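Methyltransferase (PDB 3GIW) is of uncharacterised function but binds S-adenosyl-L-homocysteine and is probably an S-adenosylmethionine-dependent methyltransferase with a Rossmann-like fold. Local coordinates at residues V249-P254 / I262-I267. Sequence-based numbering, arbitrary orientation.
Sequences VHKWHP and IRDEDI
In the connection between the last two strands of the methyltransferase sheet, 240-248 and 269-275, His-250 reaches across from one 3-10 turn to Ile-267, which follows another. A flat imidazole suits this place because it is sandwiched: CG of Lys-251 lies over one face, while CG1 of Ile-267 lies over the opposite face, offset toward the rim and nearest ND1 (3.5 Å), in a CH-pi contact. ND1 is buried here without a partner, so the site uses the ring's flat shape rather than a bond from ND1. At the ring's edge, in its plane, OD1 of Asp-264 stands 3.6 Å from NE2. CG2 of Ile-262 packs against CD2, 3.8 Å away. In this Rossmann-like fold the connection lies against helix 55-75, where Ile-262, Ile-267 and Val-249 touch Val-57, Ala-61 and Trp-65, respectively. Val-249 and Ile-267 meet through their CG2 methyls, 3.7 Å apart, and Val-249 is close to Asn-62, a residue of the S-adenosyl-L-homocysteine site. The long, extended chain of Lys-251 carries NZ to Asp-264, giving a salt bridge with weak hydrogen bonds from NZ to OD1 and OD2, each 3.1 Å. An alanine in place of His-250 would probably open a gap between Lys-251 and Ile-267.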
ATOM      1  N   VAL A 249      -7.860   1.253  -9.932  1.00 11.19           N
ATOM      2  CA  VAL A 249      -6.412   1.265 -10.134  1.00 11.67           C
ATOM      3  C   VAL A 249      -5.984   0.972 -11.553  1.00 11.42           C
ATOM      4  O   VAL A 249      -4.982   1.560 -12.019  1.00 12.90           O
ATOM      5  CB  VAL A 249      -5.621   0.345  -9.171  1.00 11.72           C
ATOM      6  CG1 VAL A 249      -5.629   0.917  -7.786  1.00 12.34           C
ATOM      7  CG2 VAL A 249      -6.096  -1.112  -9.167  1.00 12.00           C
ATOM      8  N   HIS A 250      -6.698   0.124 -12.296  1.00 10.91           N
ATOM      9  CA  HIS A 250      -6.293  -0.208 -13.663  1.00 11.60           C
ATOM     10  C   HIS A 250      -6.584   0.921 -14.654  1.00 12.23           C
ATOM     11  O   HIS A 250      -6.166   0.852 -15.810  1.00 13.87           O
ATOM     12  CB  HIS A 250      -6.936  -1.514 -14.107  1.00 13.13           C
ATOM     13  CG  HIS A 250      -8.414  -1.429 -14.260  1.00 12.88           C
ATOM     14  ND1 HIS A 250      -9.246  -0.998 -13.242  1.00 13.07           N
ATOM     15  CD2 HIS A 250      -9.226  -1.756 -15.294  1.00 13.02           C
ATOM     16  CE1 HIS A 250     -10.500  -1.049 -13.656  1.00 13.44           C
ATOM     17  NE2 HIS A 250     -10.517  -1.515 -14.895  1.00 14.12           N
ATOM     18  N   LYS A 251      -7.299   1.932 -14.203  1.00 11.53           N
ATOM     19  CA  LYS A 251      -7.606   3.127 -14.990  1.00 11.79           C
ATOM     20  C   LYS A 251      -6.726   4.350 -14.650  1.00 12.41           C
ATOM     21  O   LYS A 251      -6.920   5.426 -15.218  1.00 13.53           O
ATOM     22  CB  LYS A 251      -9.100   3.484 -14.794  1.00 12.10           C
ATOM     23  CG  LYS A 251     -10.021   2.398 -15.281  1.00 13.02           C
ATOM     24  CD  LYS A 251     -11.490   2.784 -15.199  1.00 13.72           C
ATOM     25  CE  LYS A 251     -12.336   1.607 -15.606  1.00 14.82           C
ATOM     26  NZ  LYS A 251     -13.782   1.973 -15.781  1.00 16.06           N
ATOM     27  N   TRP A 252      -5.797   4.187 -13.706  1.00 12.03           N
ATOM     28  CA  TRP A 252      -4.892   5.265 -13.292  1.00 11.86           C
ATOM     29  C   TRP A 252      -3.592   5.192 -14.105  1.00 11.82           C
ATOM     30  O   TRP A 252      -2.783   4.295 -13.897  1.00 11.82           O
ATOM     31  CB  TRP A 252      -4.605   5.198 -11.781  1.00 11.34           C
ATOM     32  CG  TRP A 252      -3.970   6.419 -11.187  1.00 11.87           C
ATOM     33  CD1 TRP A 252      -4.625   7.449 -10.595  1.00 12.61           C
ATOM     34  CD2 TRP A 252      -2.570   6.769 -11.189  1.00 13.41           C
ATOM     35  NE1 TRP A 252      -3.729   8.416 -10.199  1.00 12.15           N
ATOM     36  CE2 TRP A 252      -2.466   8.035 -10.576  1.00 13.28           C
ATOM     37  CE3 TRP A 252      -1.405   6.129 -11.620  1.00 12.64           C
ATOM     38  CZ2 TRP A 252      -1.224   8.692 -10.403  1.00 14.27           C
ATOM     39  CZ3 TRP A 252      -0.171   6.788 -11.465  1.00 13.88           C
ATOM     40  CH2 TRP A 252      -0.100   8.043 -10.848  1.00 12.98           C
ATOM     41  N   HIS A 253      -3.400   6.142 -15.020  1.00 12.82           N
ATOM     42  CA  HIS A 253      -2.206   6.216 -15.893  1.00 14.50           C
ATOM     43  C   HIS A 253      -1.834   4.827 -16.464  1.00 13.75           C
ATOM     44  O   HIS A 253      -0.701   4.340 -16.278  1.00 14.33           O
ATOM     45  CB  HIS A 253      -1.019   6.843 -15.149  1.00 16.03           C
ATOM     46  CG  HIS A 253      -1.232   8.266 -14.718  1.00 17.46           C
ATOM     47  ND1 HIS A 253      -0.261   9.235 -14.868  1.00 23.37           N
ATOM     48  CD2 HIS A 253      -2.269   8.875 -14.108  1.00 19.34           C
ATOM     49  CE1 HIS A 253      -0.712  10.388 -14.403  1.00 23.26           C
ATOM     50  NE2 HIS A 253      -1.939  10.204 -13.955  1.00 20.98           N
ATOM     51  N   PRO A 254      -2.782   4.165 -17.134  1.00 14.28           N
ATOM     52  CA  PRO A 254      -2.501   2.813 -17.612  1.00 16.79           C
ATOM     53  C   PRO A 254      -1.404   2.804 -18.696  1.00 19.74           C
ATOM     54  O   PRO A 254      -1.276   3.767 -19.453  1.00 18.59           O
ATOM     55  CB  PRO A 254      -3.851   2.361 -18.182  1.00 16.76           C
ATOM     56  CG  PRO A 254      -4.518   3.634 -18.608  1.00 16.15           C
ATOM     57  CD  PRO A 254      -4.135   4.617 -17.522  1.00 14.35           C
ATOM     58  N   ILE A 262      -9.251  -7.055 -18.486  1.00 24.79           N
ATOM     59  CA  ILE A 262      -9.734  -6.740 -17.144  1.00 20.33           C
ATOM     60  C   ILE A 262     -11.068  -5.992 -17.204  1.00 18.72           C
ATOM     61  O   ILE A 262     -11.180  -4.914 -17.789  1.00 19.94           O
ATOM     62  CB  ILE A 262      -8.704  -5.887 -16.381  1.00 19.84           C
ATOM     63  CG1 ILE A 262      -7.361  -6.627 -16.296  1.00 19.52           C
ATOM     64  CG2 ILE A 262      -9.233  -5.542 -14.978  1.00 18.34           C
ATOM     65  CD1 ILE A 262      -6.248  -5.801 -15.617  1.00 21.60           C
ATOM     66  N   ARG A 263     -12.096  -6.576 -16.587  1.00 15.21           N
ATOM     67  CA  ARG A 263     -13.409  -5.979 -16.467  1.00 13.05           C
ATOM     68  C   ARG A 263     -13.444  -5.090 -15.210  1.00 11.90           C
ATOM     69  O   ARG A 263     -12.684  -5.344 -14.278  1.00 13.26           O
ATOM     70  CB  ARG A 263     -14.451  -7.100 -16.345  1.00 13.34           C
ATOM     71  CG  ARG A 263     -14.394  -8.099 -17.477  1.00 13.96           C
ATOM     72  CD  ARG A 263     -15.336  -9.265 -17.222  1.00 13.13           C
ATOM     73  NE  ARG A 263     -14.969  -9.991 -16.022  1.00 13.77           N
ATOM     74  CZ  ARG A 263     -15.689 -10.968 -15.505  1.00 13.81           C
ATOM     75  NH1 ARG A 263     -16.797 -11.381 -16.089  1.00 14.45           N
ATOM     76  NH2 ARG A 263     -15.256 -11.577 -14.416  1.00 13.35           N
ATOM     77  N   ASP A 264     -14.348  -4.115 -15.139  1.00 13.92           N
ATOM     78  CA  ASP A 264     -14.426  -3.289 -13.934  1.00 12.55           C
ATOM     79  C   ASP A 264     -14.704  -4.133 -12.695  1.00 11.81           C
ATOM     80  O   ASP A 264     -14.176  -3.834 -11.636  1.00 11.57           O
ATOM     81  CB  ASP A 264     -15.438  -2.152 -14.071  1.00 14.96           C
ATOM     82  CG  ASP A 264     -15.050  -1.104 -15.113  1.00 17.12           C
ATOM     83  OD1 ASP A 264     -13.966  -1.158 -15.728  1.00 18.91           O
ATOM     84  OD2 ASP A 264     -15.901  -0.207 -15.231  1.00 20.65           O
ATOM     85  N   GLU A 265     -15.507  -5.198 -12.828  1.00 11.96           N
ATOM     86  CA  GLU A 265     -15.860  -6.017 -11.697  1.00 11.98           C
ATOM     87  C   GLU A 265     -14.669  -6.811 -11.151  1.00 10.96           C
ATOM     88  O   GLU A 265     -14.735  -7.316 -10.047  1.00 11.47           O
ATOM     89  CB  GLU A 265     -16.981  -6.997 -12.015  1.00 11.38           C
ATOM     90  CG  GLU A 265     -16.695  -8.022 -13.117  1.00 12.08           C
ATOM     91  CD  GLU A 265     -17.743  -9.108 -13.095  1.00 13.75           C
ATOM     92  OE1 GLU A 265     -17.620 -10.005 -12.196  1.00 15.08           O
ATOM     93  OE2 GLU A 265     -18.710  -9.047 -13.905  1.00 16.22           O
ATOM     94  N   ASP A 266     -13.587  -6.903 -11.938  1.00 10.90           N
ATOM     95  CA  ASP A 266     -12.380  -7.662 -11.539  1.00 11.19           C
ATOM     96  C   ASP A 266     -11.399  -6.862 -10.669  1.00 11.12           C
ATOM     97  O   ASP A 266     -10.354  -7.386 -10.303  1.00 11.50           O
ATOM     98  CB  ASP A 266     -11.639  -8.209 -12.782  1.00 11.66           C
ATOM     99  CG  ASP A 266     -12.492  -9.122 -13.624  1.00 13.38           C
ATOM    100  OD1 ASP A 266     -13.370  -9.808 -13.081  1.00 12.36           O
ATOM    101  OD2 ASP A 266     -12.271  -9.126 -14.875  1.00 15.62           O
ATOM    102  N   ILE A 267     -11.720  -5.606 -10.362  1.00 10.95           N
ATOM    103  CA  ILE A 267     -10.808  -4.679  -9.675  1.00 10.89           C
ATOM    104  C   ILE A 267     -11.594  -4.062  -8.502  1.00 10.60           C
ATOM    105  O   ILE A 267     -12.625  -3.422  -8.729  1.00 11.72           O
ATOM    106  CB  ILE A 267     -10.282  -3.573 -10.668  1.00 12.10           C
ATOM    107  CG1 ILE A 267      -9.493  -4.193 -11.818  1.00 11.08           C
ATOM    108  CG2 ILE A 267      -9.465  -2.489  -9.908  1.00 11.44           C
ATOM    109  CD1 ILE A 267      -8.206  -4.905 -11.391  1.00 12.59           C
TER